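Local coordinates for tryptophan--tRNA ligase (Campylobacter jejuni subsp. jejuni, PDB 3TZL), which probably joins tryptophan to its cognate tRNA at the expense of ATP, working as a homodimeric class I aminoacyl-tRNA synthetase, at residues B[74-85]-B[297-306]; B[165-173]-B[312-320]. One frame throughout, in Å; residues are numbered along the deposited sequence.

Contact 1: B[74-85]-B[297-306]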
loop_
_atom_site.group_PDB
_atom_site.type_symbol
_atom_site.label_atom_id
_atom_site.label_comp_id
_atom_site.label_asym_id
_atom_site.label_seq_id
_atom_site.Cartn_x
_atom_site.Cartn_y
_atom_site.Cartn_z
ATOM N N PRO B 74 -8.541 -21.711 -17.046
ATOM C CA PRO B 74 -8.695 -20.259 -17.221
ATOM C C PRO B 74 -10.073 -19.866 -17.737
ATOM O O PRO B 74 -10.510 -18.731 -17.531
ATOM C CB PRO B 74 -7.642 -19.914 -18.279
ATOM C CG PRO B 74 -6.687 -21.034 -18.271
ATOM C CD PRO B 74 -7.473 -22.256 -17.901
ATOM N N GLN B 75 -10.735 -20.808 -18.398
ATOM C CA GLN B 75 -12.060 -20.617 -18.954
ATOM C C GLN B 75 -13.121 -20.731 -17.868
ATOM O O GLN B 75 -14.028 -19.905 -17.785
ATOM C CB GLN B 75 -12.321 -21.679 -20.021
ATOM C CG GLN B 75 -13.511 -21.381 -20.895
ATOM C CD GLN B 75 -13.273 -20.157 -21.740
ATOM O OE1 GLN B 75 -12.148 -19.915 -22.180
ATOM N NE2 GLN B 75 -14.319 -19.362 -21.956
ATOM N N LYS B 76 -13.010 -21.768 -17.049
ATOM C CA LYS B 76 -13.943 -21.996 -15.956
ATOM C C LYS B 76 -13.705 -21.025 -14.794
ATOM O O LYS B 76 -14.655 -20.501 -14.209
ATOM C CB LYS B 76 -13.806 -23.428 -15.446
ATOM C CG LYS B 76 -14.018 -24.496 -16.515
ATOM C CD LYS B 76 -13.772 -25.909 -15.969
ATOM C CE LYS B 76 -14.327 -26.985 -16.916
ATOM N NZ LYS B 76 -15.809 -26.884 -17.140
ATOM N N SER B 77 -12.438 -20.781 -14.478
ATOM C CA SER B 77 -12.054 -20.043 -13.269
ATOM C C SER B 77 -11.450 -18.690 -13.590
ATOM O O SER B 77 -11.209 -18.378 -14.747
ATOM C CB SER B 77 -11.017 -20.841 -12.486
ATOM O OG SER B 77 -11.526 -22.101 -12.101
ATOM N N VAL B 78 -11.196 -17.888 -12.560
ATOM C CA VAL B 78 -10.510 -16.616 -12.754
ATOM C C VAL B 78 -9.147 -16.732 -12.117
ATOM O O VAL B 78 -9.039 -16.909 -10.909
ATOM C CB VAL B 78 -11.315 -15.430 -12.206
ATOM C CG1 VAL B 78 -10.540 -14.137 -12.348
ATOM C CG2 VAL B 78 -12.669 -15.343 -12.944
ATOM N N PHE B 79 -8.112 -16.679 -12.956
ATOM C CA PHE B 79 -6.751 -16.977 -12.535
ATOM C C PHE B 79 -5.774 -15.906 -13.006
ATOM O O PHE B 79 -5.576 -15.722 -14.198
ATOM C CB PHE B 79 -6.340 -18.335 -13.090
ATOM C CG PHE B 79 -4.933 -18.733 -12.753
ATOM C CD1 PHE B 79 -4.586 -19.076 -11.455
ATOM C CD2 PHE B 79 -3.961 -18.792 -13.743
ATOM C CE1 PHE B 79 -3.289 -19.456 -11.143
ATOM C CE2 PHE B 79 -2.659 -19.180 -13.437
ATOM C CZ PHE B 79 -2.327 -19.513 -12.132
ATOM N N TRP B 80 -5.146 -15.218 -12.065
ATOM C CA TRP B 80 -4.323 -14.081 -12.424
ATOM C C TRP B 80 -3.155 -13.908 -11.476
ATOM O O TRP B 80 -3.046 -14.598 -10.474
ATOM C CB TRP B 80 -5.173 -12.793 -12.496
ATOM C CG TRP B 80 -5.557 -12.180 -11.181
ATOM C CD1 TRP B 80 -5.005 -11.073 -10.603
ATOM C CD2 TRP B 80 -6.593 -12.625 -10.287
ATOM N NE1 TRP B 80 -5.630 -10.804 -9.406
ATOM C CE2 TRP B 80 -6.604 -11.744 -9.189
ATOM C CE3 TRP B 80 -7.503 -13.688 -10.308
ATOM C CZ2 TRP B 80 -7.498 -11.886 -8.123
ATOM C CZ3 TRP B 80 -8.387 -13.829 -9.249
ATOM C CH2 TRP B 80 -8.375 -12.933 -8.169
ATOM N N LEU B 81 -2.258 -13.010 -11.855
ATOM C CA LEU B 81 -1.086 -12.652 -11.072
ATOM C C LEU B 81 -1.454 -11.387 -10.307
ATOM O O LEU B 81 -1.852 -10.396 -10.900
ATOM C CB LEU B 81 0.082 -12.365 -12.010
ATOM C CG LEU B 81 1.423 -11.923 -11.422
ATOM C CD1 LEU B 81 2.009 -13.069 -10.644
ATOM C CD2 LEU B 81 2.359 -11.504 -12.554
ATOM N N GLN B 82 -1.323 -11.435 -8.993
ATOM C CA GLN B 82 -1.868 -10.404 -8.114
ATOM C C GLN B 82 -1.527 -8.977 -8.556
ATOM O O GLN B 82 -2.389 -8.108 -8.634
ATOM C CB GLN B 82 -1.322 -10.634 -6.715
ATOM C CG GLN B 82 -1.930 -9.758 -5.648
ATOM C CD GLN B 82 -1.227 -9.957 -4.346
ATOM O OE1 GLN B 82 -0.101 -10.470 -4.316
ATOM N NE2 GLN B 82 -1.884 -9.591 -3.257
ATOM N N SER B 83 -0.261 -8.757 -8.865
ATOM C CA SER B 83 0.235 -7.448 -9.279
ATOM C C SER B 83 -0.270 -6.937 -10.636
ATOM O O SER B 83 0.058 -5.815 -11.018
ATOM C CB SER B 83 1.754 -7.488 -9.300
ATOM O OG SER B 83 2.198 -8.319 -10.351
ATOM N N ASP B 84 -1.057 -7.725 -11.371
ATOM C CA ASP B 84 -1.595 -7.217 -12.634
ATOM C C ASP B 84 -2.880 -6.452 -12.371
ATOM O O ASP B 84 -3.364 -5.729 -13.240
ATOM C CB ASP B 84 -1.877 -8.330 -13.660
ATOM C CG ASP B 84 -0.607 -8.882 -14.316
ATOM O OD1 ASP B 84 0.432 -8.193 -14.338
ATOM O OD2 ASP B 84 -0.660 -10.023 -14.830
ATOM N N VAL B 85 -3.467 -6.645 -11.195
ATOM C CA VAL B 85 -4.667 -5.888 -10.841
ATOM C C VAL B 85 -4.288 -4.893 -9.759
ATOM O O VAL B 85 -4.310 -5.197 -8.565
ATOM C CB VAL B 85 -5.839 -6.806 -10.438
ATOM C CG1 VAL B 85 -7.072 -5.986 -10.098
ATOM C CG2 VAL B 85 -6.152 -7.769 -11.570
ATOM N N ILE B 297 -2.510 -16.024 -21.245
ATOM C CA ILE B 297 -3.403 -16.641 -20.290
ATOM C C ILE B 297 -3.544 -15.796 -19.015
ATOM O O ILE B 297 -4.652 -15.577 -18.533
ATOM C CB ILE B 297 -2.912 -18.055 -19.944
ATOM C CG1 ILE B 297 -3.020 -18.963 -21.181
ATOM C CG2 ILE B 297 -3.701 -18.612 -18.773
ATOM C CD1 ILE B 297 -2.242 -20.270 -21.038
ATOM N N LEU B 298 -2.422 -15.324 -18.479
ATOM C CA LEU B 298 -2.454 -14.442 -17.321
ATOM C C LEU B 298 -3.154 -13.117 -17.641
ATOM O O LEU B 298 -3.847 -12.570 -16.795
ATOM C CB LEU B 298 -1.038 -14.188 -16.794
ATOM C CG LEU B 298 -0.445 -15.440 -16.144
ATOM C CD1 LEU B 298 1.006 -15.220 -15.701
ATOM C CD2 LEU B 298 -1.329 -15.868 -14.979
ATOM N N ASP B 299 -2.972 -12.612 -18.861
ATOM C CA ASP B 299 -3.599 -11.348 -19.254
ATOM C C ASP B 299 -5.104 -11.491 -19.310
ATOM O O ASP B 299 -5.824 -10.621 -18.868
ATOM C CB ASP B 299 -3.068 -10.853 -20.595
ATOM C CG ASP B 299 -1.733 -10.155 -20.458
ATOM O OD1 ASP B 299 -1.410 -9.734 -19.326
ATOM O OD2 ASP B 299 -1.011 -10.026 -21.475
ATOM N N PHE B 300 -5.567 -12.617 -19.828
ATOM C CA PHE B 300 -6.987 -12.923 -19.854
ATOM C C PHE B 300 -7.600 -13.016 -18.460
ATOM O O PHE B 300 -8.668 -12.441 -18.212
ATOM C CB PHE B 300 -7.224 -14.222 -20.624
ATOM C CG PHE B 300 -8.620 -14.744 -20.530
ATOM C CD1 PHE B 300 -9.702 -13.918 -20.762
ATOM C CD2 PHE B 300 -8.851 -16.079 -20.253
ATOM C CE1 PHE B 300 -11.004 -14.414 -20.695
ATOM C CE2 PHE B 300 -10.143 -16.581 -20.187
ATOM C CZ PHE B 300 -11.226 -15.744 -20.414
ATOM N N GLY B 301 -6.940 -13.753 -17.566
ATOM C CA GLY B 301 -7.405 -13.875 -16.193
ATOM C C GLY B 301 -7.500 -12.501 -15.552
ATOM O O GLY B 301 -8.502 -12.165 -14.907
ATOM N N ALA B 302 -6.464 -11.696 -15.764
ATOM C CA ALA B 302 -6.416 -10.363 -15.174
ATOM C C ALA B 302 -7.573 -9.480 -15.640
ATOM O O ALA B 302 -8.094 -8.711 -14.850
ATOM C CB ALA B 302 -5.074 -9.697 -15.429
ATOM N N THR B 303 -8.014 -9.619 -16.893
ATOM C CA THR B 303 -9.112 -8.783 -17.383
ATOM C C THR B 303 -10.430 -9.121 -16.707
ATOM O O THR B 303 -11.276 -8.246 -16.505
ATOM C CB THR B 303 -9.325 -8.857 -18.925
ATOM O OG1 THR B 303 -9.919 -10.115 -19.283
ATOM C CG2 THR B 303 -8.018 -8.645 -19.674
ATOM N N LYS B 304 -10.614 -10.390 -16.371
ATOM C CA LYS B 304 -11.847 -10.813 -15.720
ATOM C C LYS B 304 -11.867 -10.325 -14.270
ATOM O O LYS B 304 -12.889 -9.848 -13.778
ATOM C CB LYS B 304 -12.004 -12.335 -15.800
ATOM C CG LYS B 304 -12.287 -12.838 -17.226
ATOM C CD LYS B 304 -12.811 -14.277 -17.236
ATOM C CE LYS B 304 -11.698 -15.298 -16.935
ATOM N NZ LYS B 304 -12.276 -16.680 -16.924
ATOM N N ALA B 305 -10.725 -10.428 -13.597
ATOM C CA ALA B 305 -10.637 -9.994 -12.212
ATOM C C ALA B 305 -10.682 -8.468 -12.140
ATOM O O ALA B 305 -11.355 -7.914 -11.277
ATOM C CB ALA B 305 -9.375 -10.525 -11.560
ATOM N N ARG B 306 -9.971 -7.800 -13.053
ATOM C CA ARG B 306 -9.899 -6.331 -13.085
ATOM C C ARG B 306 -11.272 -5.676 -13.293
ATOM O O ARG B 306 -11.548 -4.621 -12.743
ATOM C CB ARG B 306 -8.896 -5.865 -14.152
ATOM C CG ARG B 306 -8.830 -4.372 -14.415
ATOM C CD ARG B 306 -7.820 -4.037 -15.532
ATOM N NE ARG B 306 -6.489 -4.593 -15.260
ATOM C CZ ARG B 306 -5.898 -5.514 -16.022
ATOM N NH1 ARG B 306 -4.695 -5.983 -15.706
ATOM N NH2 ARG B 306 -6.517 -5.970 -17.096
HETATM O O HOH W 1 -14.133 -17.131 -19.297
HETATM O O HOH W 2 -6.007 -16.935 -16.702
HETATM O O HOH W 3 -2.691 -11.790 -14.488
HETATM O O HOH W 4 -5.163 -3.020 -13.043
#
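Lys304, on the 297-306 part of helix 291-320, packs its aliphatic part on Val78 and holds the carbonyls of Pro74 and Ser77 with its ammonium group. CB lies beside Val78 CG1; a bend at chi3 (-74°) swings CE past Val78 CG2 at 4.1 Å, and the extended last bond carries NZ to the backbone of 74-77, where it donates to Pro74 O at 2.8 Å and to Ser77 O at 3.0 Å. It meets the first nearly head-on and the second from above the carbonyl plane, while a water links it to Gln75 O. At the other end Arg306 NH1 donates to Asp84 O at 2.8 Å, near the guanidinium plane. Between these grips Gly301 lets the backbones close in, with Gly301 CA 3.3 Å from Phe79 O in a CA-H...O contact. Ala305 CB sits over the Trp80 indole face, 3.8 Å from the six-membered ring centroid. Segment 297-306 of the C-terminal helix crosses strand 78-81, an outermost strand of the chain's parallel sheet in the Rossmann-type catalytic domain of class I synthetases, at -108°. Strand 36-41 is hydrogen-bonded along strand 78-81, and Leu68 of helix 53-70 touches Pro74, Phe79 and Ile297.

Contact 2: B[165-173]-B[312-320]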
loop_
_atom_site.group_PDB
_atom_site.type_symbol
_atom_site.label_atom_id
_atom_site.label_comp_id
_atom_site.label_asym_id
_atom_site.label_seq_id
_atom_site.Cartn_x
_atom_site.Cartn_y
_atom_site.Cartn_z
ATOM N N ASN B 165 -19.953 -0.373 8.481
ATOM C CA ASN B 165 -20.568 0.438 9.529
ATOM C C ASN B 165 -20.493 1.922 9.199
ATOM O O ASN B 165 -21.361 2.696 9.579
ATOM C CB ASN B 165 -19.905 0.183 10.880
ATOM C CG ASN B 165 -20.653 -0.825 11.708
ATOM O OD1 ASN B 165 -21.875 -0.953 11.599
ATOM N ND2 ASN B 165 -19.926 -1.554 12.551
ATOM N N GLU B 166 -19.445 2.311 8.488
ATOM C CA GLU B 166 -19.230 3.716 8.181
ATOM C C GLU B 166 -19.877 4.147 6.857
ATOM O O GLU B 166 -20.371 5.271 6.754
ATOM C CB GLU B 166 -17.733 4.036 8.170
ATOM C CG GLU B 166 -17.405 5.487 7.807
ATOM C CD GLU B 166 -17.740 6.472 8.916
ATOM O OE1 GLU B 166 -17.915 6.037 10.069
ATOM O OE2 GLU B 166 -17.826 7.679 8.634
ATOM N N TRP B 167 -19.896 3.243 5.871
ATOM C CA TRP B 167 -20.221 3.602 4.490
ATOM C C TRP B 167 -21.463 2.909 3.887
ATOM O O TRP B 167 -21.908 3.266 2.796
ATOM C CB TRP B 167 -19.012 3.323 3.595
ATOM C CG TRP B 167 -17.913 4.334 3.661
ATOM C CD1 TRP B 167 -17.954 5.583 4.247
ATOM C CD2 TRP B 167 -16.607 4.199 3.097
ATOM N NE1 TRP B 167 -16.750 6.223 4.079
ATOM C CE2 TRP B 167 -15.902 5.396 3.383
ATOM C CE3 TRP B 167 -15.956 3.181 2.378
ATOM C CZ2 TRP B 167 -14.587 5.598 2.981
ATOM C CZ3 TRP B 167 -14.647 3.387 1.975
ATOM C CH2 TRP B 167 -13.979 4.586 2.278
ATOM N N GLY B 168 -22.027 1.931 4.590
ATOM C CA GLY B 168 -23.144 1.168 4.053
ATOM C C GLY B 168 -22.733 -0.216 3.582
ATOM O O GLY B 168 -21.743 -0.756 4.046
ATOM N N GLU B 169 -23.488 -0.788 2.651
ATOM C CA GLU B 169 -23.215 -2.136 2.164
ATOM C C GLU B 169 -22.112 -2.112 1.123
ATOM O O GLU B 169 -22.371 -2.103 -0.080
ATOM C CB GLU B 169 -24.471 -2.760 1.552
ATOM C CG GLU B 169 -25.532 -3.203 2.555
ATOM C CD GLU B 169 -26.869 -3.526 1.885
ATOM O OE1 GLU B 169 -26.899 -3.670 0.640
ATOM O OE2 GLU B 169 -27.889 -3.625 2.602
ATOM N N ILE B 170 -20.876 -2.109 1.580
ATOM C CA ILE B 170 -19.767 -2.043 0.651
ATOM C C ILE B 170 -19.225 -3.449 0.396
ATOM O O ILE B 170 -19.011 -3.846 -0.750
ATOM C CB ILE B 170 -18.620 -1.156 1.172
ATOM C CG1 ILE B 170 -19.112 0.251 1.507
ATOM C CG2 ILE B 170 -17.526 -1.079 0.148
ATOM C CD1 ILE B 170 -19.901 0.915 0.386
ATOM N N PHE B 171 -19.002 -4.194 1.474
ATOM C CA PHE B 171 -18.301 -5.476 1.383
ATOM C C PHE B 171 -19.115 -6.663 1.834
ATOM O O PHE B 171 -19.893 -6.583 2.783
ATOM C CB PHE B 171 -17.018 -5.449 2.213
ATOM C CG PHE B 171 -15.970 -4.567 1.649
ATOM C CD1 PHE B 171 -15.593 -4.694 0.328
ATOM C CD2 PHE B 171 -15.351 -3.605 2.442
ATOM C CE1 PHE B 171 -14.626 -3.867 -0.201
ATOM C CE2 PHE B 171 -14.384 -2.779 1.921
ATOM C CZ PHE B 171 -14.021 -2.901 0.601
ATOM N N THR B 172 -18.899 -7.784 1.163
ATOM C CA THR B 172 -19.453 -9.037 1.621
ATOM C C THR B 172 -18.580 -9.521 2.780
ATOM O O THR B 172 -17.371 -9.332 2.757
ATOM C CB THR B 172 -19.427 -10.058 0.486
ATOM O OG1 THR B 172 -20.301 -9.611 -0.555
ATOM C CG2 THR B 172 -19.867 -11.439 0.979
ATOM N N LEU B 173 -19.182 -10.119 3.801
ATOM C CA LEU B 173 -18.400 -10.676 4.900
ATOM C C LEU B 173 -17.868 -12.051 4.523
ATOM O O LEU B 173 -18.636 -12.968 4.284
ATOM C CB LEU B 173 -19.253 -10.778 6.166
ATOM C CG LEU B 173 -19.816 -9.454 6.680
ATOM C CD1 LEU B 173 -20.599 -9.679 7.993
ATOM C CD2 LEU B 173 -18.719 -8.397 6.844
ATOM N N LYS B 312 -15.848 -2.493 -8.011
ATOM C CA LYS B 312 -15.804 -2.271 -6.568
ATOM C C LYS B 312 -15.185 -0.910 -6.290
ATOM O O LYS B 312 -15.716 -0.131 -5.498
ATOM C CB LYS B 312 -15.025 -3.375 -5.841
ATOM C CG LYS B 312 -14.859 -3.135 -4.335
ATOM C CD LYS B 312 -16.228 -3.169 -3.647
ATOM C CE LYS B 312 -16.769 -4.599 -3.589
ATOM N NZ LYS B 312 -18.217 -4.699 -3.203
HETATM N N MSE B 313 -14.077 -0.614 -6.961
HETATM C CA MSE B 313 -13.412 0.676 -6.760
HETATM C C MSE B 313 -14.269 1.893 -7.121
HETATM O O MSE B 313 -14.131 2.930 -6.498
HETATM C CB MSE B 313 -12.053 0.747 -7.464
HETATM C CG MSE B 313 -10.994 -0.242 -6.877
HETATM SE SE MSE B 313 -10.855 -0.290 -4.896
HETATM C CE MSE B 313 -9.984 1.422 -4.551
ATOM N N GLN B 314 -15.147 1.767 -8.107
ATOM C CA GLN B 314 -16.059 2.859 -8.466
ATOM C C GLN B 314 -16.953 3.206 -7.272
ATOM O O GLN B 314 -17.230 4.379 -7.004
ATOM C CB GLN B 314 -16.920 2.479 -9.681
ATOM C CG GLN B 314 -16.197 2.599 -11.019
ATOM C CD GLN B 314 -16.898 1.875 -12.183
ATOM O OE1 GLN B 314 -18.094 1.560 -12.132
ATOM N NE2 GLN B 314 -16.131 1.597 -13.236
ATOM N N LYS B 315 -17.397 2.174 -6.558
ATOM C CA LYS B 315 -18.189 2.364 -5.351
ATOM C C LYS B 315 -17.349 2.962 -4.231
ATOM O O LYS B 315 -17.786 3.889 -3.540
ATOM C CB LYS B 315 -18.792 1.035 -4.894
ATOM C CG LYS B 315 -19.831 0.489 -5.854
ATOM C CD LYS B 315 -20.364 -0.843 -5.345
ATOM C CE LYS B 315 -21.431 -1.422 -6.265
ATOM N NZ LYS B 315 -21.914 -2.738 -5.747
ATOM N N ILE B 316 -16.150 2.423 -4.042
ATOM C CA ILE B 316 -15.255 2.928 -3.015
ATOM C C ILE B 316 -14.896 4.392 -3.253
ATOM O O ILE B 316 -14.844 5.183 -2.312
ATOM C CB ILE B 316 -13.965 2.122 -2.959
ATOM C CG1 ILE B 316 -14.275 0.655 -2.625
ATOM C CG2 ILE B 316 -12.982 2.761 -1.975
ATOM C CD1 ILE B 316 -14.743 0.446 -1.252
ATOM N N TYR B 317 -14.643 4.738 -4.513
ATOM C CA TYR B 317 -14.275 6.101 -4.888
ATOM C C TYR B 317 -15.342 7.109 -4.499
ATOM O O TYR B 317 -15.026 8.225 -4.071
ATOM C CB TYR B 317 -14.062 6.215 -6.399
ATOM C CG TYR B 317 -12.669 5.843 -6.867
ATOM C CD1 TYR B 317 -11.824 5.103 -6.061
ATOM C CD2 TYR B 317 -12.193 6.265 -8.117
ATOM C CE1 TYR B 317 -10.540 4.768 -6.485
ATOM C CE2 TYR B 317 -10.908 5.937 -8.553
ATOM C CZ TYR B 317 -10.092 5.178 -7.730
ATOM O OH TYR B 317 -8.823 4.829 -8.134
ATOM N N GLU B 318 -16.600 6.727 -4.675
ATOM C CA GLU B 318 -17.698 7.607 -4.299
ATOM C C GLU B 318 -17.673 7.890 -2.791
ATOM O O GLU B 318 -18.001 9.003 -2.357
ATOM C CB GLU B 318 -19.046 7.038 -4.734
ATOM C CG GLU B 318 -20.249 7.918 -4.370
ATOM C CD GLU B 318 -20.384 9.186 -5.242
ATOM O OE1 GLU B 318 -19.434 9.535 -5.983
ATOM O OE2 GLU B 318 -21.451 9.838 -5.191
ATOM N N LYS B 319 -17.243 6.903 -2.000
ATOM C CA LYS B 319 -17.239 7.058 -0.540
ATOM C C LYS B 319 -16.007 7.769 0.013
ATOM O O LYS B 319 -16.082 8.390 1.072
ATOM C CB LYS B 319 -17.414 5.704 0.159
ATOM C CG LYS B 319 -18.648 4.918 -0.295
ATOM C CD LYS B 319 -19.913 5.761 -0.186
ATOM C CE LYS B 319 -20.444 5.804 1.219
ATOM N NZ LYS B 319 -21.405 6.927 1.418
ATOM N N ILE B 320 -14.871 7.670 -0.683
ATOM C CA ILE B 320 -13.619 8.221 -0.151
ATOM C C ILE B 320 -13.256 9.540 -0.846
ATOM O O ILE B 320 -12.330 10.252 -0.438
ATOM C CB ILE B 320 -12.451 7.211 -0.275
ATOM C CG1 ILE B 320 -11.281 7.609 0.636
ATOM C CG2 ILE B 320 -11.987 7.131 -1.709
ATOM C CD1 ILE B 320 -11.602 7.569 2.135
#
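The indole of Trp167 and the aliphatic part of Lys319 make a CH-pi contact. Lys319 CB stands over one face of the indole, 3.6 Å from the centroid of the six-membered ring and 18° off its normal. Bends at chi2 and chi3 fold the rest of the lysine back, so that CE lies 3.3 Å from Trp167 O. Apolar packing continues at the ring edge, where Ile320 CD1 meets Trp167 CZ2 in the indole plane at 3.7 Å. Ile316 CD1 presses against Ile170 CG2 at 3.5 Å, a tight fit for two methyl groups, and also touches Phe171 CZ. Ile170 CG2 lies over the Phe171 ring, and Ile170, Ile316 and Phe171 form a small apolar cluster. The polar interaction is a hydrogen bond from Lys312 NZ to Ile170 O at 2.7 Å, nearly in line with the carbonyl; the same ammonium forms a salt bridge with Asp139. Lys312 CD passes Phe171 CE1. The end of helix 291-320 is joined to the last residue of helix 150-167 and the loop that follows, with helix 87-96 lining Ile316 and Phe171, while Trp167 NE1 bonds to Gln51 O of the second subunit, placing the contact at the dimer interface.

One long helix, 291-320, serves both contacts, illustrating how one C-terminal helix can pack on separate parts of a catalytic domain. Contact 1 uses largely its first half against the edge of the parallel sheet; contact 2 uses its last turns against the end of helix 150-167 and the loop after it. Their centres are 23 Å apart and their nearest atoms about 7 Å, so the two do not touch. Neither forms the tryptophan pocket directly: the side chain of Trp80 in contact 1 is about 9 Å from the bound tryptophan, and that of Phe171 in contact 2 about 13 Å. Trp80 nevertheless meets Phe40, a pocket residue, and Gln82 bonds to Asp134, which lines the same pocket.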